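Local coordinates for protein glutathione s-transferase S2 (Nilaparvata lugens, PDB 5H5L) that acts as a glutathione-requiring prostaglandin D synthase of the sigma class and probably conjugates glutathione to electrophilic substrates, at residues Leu6-Phe11 with Pro17-Leu22. Sequence-based numbering, arbitrary orientation.
Sequences LTYFNF and PIRWML. With GSH (glutathione), chain E.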
# COMPACT_ATOMS: atom_id res chain seq x y z
N LEU B 6 15.04 -11.80 -8.23
CA LEU B 6 14.49 -11.38 -6.95
C LEU B 6 15.56 -11.42 -5.87
O LEU B 6 16.21 -12.45 -5.69
CB LEU B 6 13.31 -12.27 -6.56
CG LEU B 6 12.71 -12.08 -5.16
CD1 LEU B 6 12.00 -10.72 -5.07
CD2 LEU B 6 11.71 -13.24 -4.81
N THR B 7 15.72 -10.32 -5.14
CA THR B 7 16.55 -10.27 -3.96
C THR B 7 15.67 -10.09 -2.74
O THR B 7 14.94 -9.11 -2.65
CB THR B 7 17.57 -9.12 -4.03
OG1 THR B 7 18.38 -9.28 -5.19
CG2 THR B 7 18.44 -9.07 -2.79
N TYR B 8 15.80 -11.02 -1.80
CA TYR B 8 15.13 -10.93 -0.52
C TYR B 8 15.96 -11.77 0.44
O TYR B 8 16.95 -12.38 0.05
CB TYR B 8 13.66 -11.39 -0.62
CG TYR B 8 12.89 -11.16 0.65
CD1 TYR B 8 12.51 -9.87 1.02
CD2 TYR B 8 12.53 -12.21 1.48
CE1 TYR B 8 11.82 -9.65 2.18
CE2 TYR B 8 11.83 -11.97 2.66
CZ TYR B 8 11.48 -10.70 3.00
OH TYR B 8 10.78 -10.43 4.16
N PHE B 9 15.57 -11.75 1.70
CA PHE B 9 16.21 -12.57 2.71
C PHE B 9 15.92 -14.05 2.48
O PHE B 9 15.07 -14.44 1.66
CB PHE B 9 15.74 -12.15 4.09
CG PHE B 9 16.15 -10.76 4.49
CD1 PHE B 9 17.48 -10.45 4.69
CD2 PHE B 9 15.20 -9.78 4.69
CE1 PHE B 9 17.86 -9.17 5.09
CE2 PHE B 9 15.58 -8.49 5.08
CZ PHE B 9 16.91 -8.19 5.27
N ASN B 10 16.64 -14.89 3.22
CA ASN B 10 16.47 -16.34 3.13
C ASN B 10 15.36 -16.79 4.08
O ASN B 10 15.58 -17.46 5.09
CB ASN B 10 17.79 -17.06 3.42
CG ASN B 10 17.95 -18.36 2.62
OD1 ASN B 10 16.98 -19.03 2.27
ND2 ASN B 10 19.20 -18.71 2.33
N PHE B 11 14.16 -16.31 3.77
CA PHE B 11 12.90 -16.87 4.27
C PHE B 11 11.77 -16.35 3.39
O PHE B 11 11.99 -15.66 2.38
CB PHE B 11 12.68 -16.56 5.75
CG PHE B 11 12.70 -15.09 6.11
CD1 PHE B 11 11.51 -14.39 6.26
CD2 PHE B 11 13.89 -14.44 6.39
CE1 PHE B 11 11.51 -13.05 6.62
CE2 PHE B 11 13.91 -13.10 6.76
CZ PHE B 11 12.72 -12.40 6.88
N PRO B 17 5.30 -13.76 -1.81
CA PRO B 17 4.29 -13.43 -2.80
C PRO B 17 4.86 -13.25 -4.19
O PRO B 17 4.24 -13.67 -5.17
CB PRO B 17 3.66 -12.14 -2.25
CG PRO B 17 4.45 -11.74 -1.13
CD PRO B 17 5.24 -12.87 -0.64
N ILE B 18 6.06 -12.68 -4.30
CA ILE B 18 6.64 -12.51 -5.63
C ILE B 18 7.11 -13.85 -6.18
O ILE B 18 6.89 -14.17 -7.36
CB ILE B 18 7.78 -11.47 -5.57
CG1 ILE B 18 7.25 -10.10 -5.13
CG2 ILE B 18 8.44 -11.34 -6.93
CD1 ILE B 18 8.29 -9.15 -4.65
N ARG B 19 7.74 -14.67 -5.34
CA ARG B 19 8.13 -16.01 -5.79
C ARG B 19 6.92 -16.81 -6.25
O ARG B 19 6.96 -17.49 -7.29
CB ARG B 19 8.88 -16.75 -4.67
CG ARG B 19 10.20 -16.11 -4.23
CD ARG B 19 10.70 -16.70 -2.91
NE ARG B 19 11.93 -16.09 -2.40
CZ ARG B 19 12.13 -15.76 -1.13
NH1 ARG B 19 11.19 -15.96 -0.21
NH2 ARG B 19 13.28 -15.21 -0.77
N TRP B 20 5.82 -16.76 -5.48
CA TRP B 20 4.63 -17.50 -5.90
C TRP B 20 4.08 -16.97 -7.21
O TRP B 20 3.65 -17.75 -8.06
CB TRP B 20 3.52 -17.46 -4.84
CG TRP B 20 3.80 -18.29 -3.60
CD1 TRP B 20 5.00 -18.75 -3.19
CD2 TRP B 20 2.83 -18.73 -2.62
NE1 TRP B 20 4.86 -19.45 -2.01
CE2 TRP B 20 3.54 -19.45 -1.65
CE3 TRP B 20 1.45 -18.58 -2.47
CZ2 TRP B 20 2.93 -20.01 -0.55
CZ3 TRP B 20 0.84 -19.15 -1.38
CH2 TRP B 20 1.58 -19.87 -0.44
N MET B 21 4.04 -15.64 -7.37
CA MET B 21 3.51 -15.08 -8.62
C MET B 21 4.39 -15.47 -9.81
O MET B 21 3.88 -15.79 -10.89
CB MET B 21 3.40 -13.56 -8.51
CG MET B 21 2.23 -13.07 -7.65
SD MET B 21 0.65 -13.73 -8.15
CE MET B 21 0.53 -13.18 -9.80
N LEU B 22 5.69 -15.44 -9.63
CA LEU B 22 6.57 -15.82 -10.73
C LEU B 22 6.43 -17.31 -11.04
O LEU B 22 6.43 -17.71 -12.21
CB LEU B 22 8.01 -15.47 -10.38
CG LEU B 22 8.35 -13.97 -10.34
CD1 LEU B 22 9.68 -13.79 -9.73
CD2 LEU B 22 8.37 -13.41 -11.75
N1 GSH E . 6.46 -1.72 1.70
CA1 GSH E . 7.61 -2.58 1.47
C1 GSH E . 7.17 -3.79 0.64
O11 GSH E . 5.97 -4.21 0.73
O12 GSH E . 7.98 -4.39 -0.13
CB1 GSH E . 8.13 -3.12 2.83
CG1 GSH E . 9.46 -3.79 2.58
CD1 GSH E . 10.10 -4.21 3.95
OE1 GSH E . 9.60 -3.91 4.98
N2 GSH E . 11.34 -4.98 3.92
CA2 GSH E . 11.94 -5.39 5.19
C2 GSH E . 13.39 -4.97 5.21
O2 GSH E . 13.97 -4.77 4.19
CB2 GSH E . 11.88 -6.90 5.24
SG2 GSH E . 10.19 -7.48 5.12
N3 GSH E . 14.07 -4.88 6.49
CA3 GSH E . 15.49 -4.52 6.53
C3 GSH E . 15.65 -3.07 6.93
O31 GSH E . 14.65 -2.33 7.12
O32 GSH E . 16.80 -2.63 7.08
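Arg-19 reaches from helix 15-25 to the end of strand 4-9 and the inverse gamma turn centred on Asn-10 that follows, gripping two backbone carbonyls, Phe-9 and Phe-11, with the edge of its guanidinium group. Arg-19 NH1 donates to Phe-11 O at 2.7 Å in a nearly straight bond (N-H...O 163°), approaching from above that carbonyl's plane. Arg-19 NH2 bonds Phe-9 O at 3.1 Å, almost head-on to the carbonyl but more bent at the hydrogen. Both oxygens lie close to the guanidinium plane. Its side chain is extended from CG to NE, which carries the guanidinium group across from the helix to the strand end; salt bridges from NE to Asp-31 and NH1 to Glu-16 fix the group's rotation. Replacing Arg-19 by alanine removes both donors and would probably leave the carbonyls of Phe-9 and Phe-11, and the carboxylates of Asp-31 and Glu-16, without this partner. Strand and helix, running roughly antiparallel, open the beta-alpha-beta unit of the thioredoxin-like N-terminal domain, completed by strand 30-34. Earlier in the strand, apolar packing takes over: with CG anti to its backbone N (chi1 173°), Leu-6 points its two methyls at the helix, CD2 against Arg-19 CG at 3.3 Å and CD1 against Ile-18 CD1 at 4.1 Å. Ile-18 also packs on Ile-67 and Leu-71 of helix 64-75. The Tyr-8 ring stands 72° to the guanidinium plane, with Arg-19 NH2 3.8 Å from Tyr-8 CD2 at its edge. The far end of the ring serves glutathione: Tyr-8 OH lies 3.2 Å from GSH SG2 and is hydrogen-bonded to Leu-14 N, while the Phe-9 ring touches GSH CB2 with its CE2 edge.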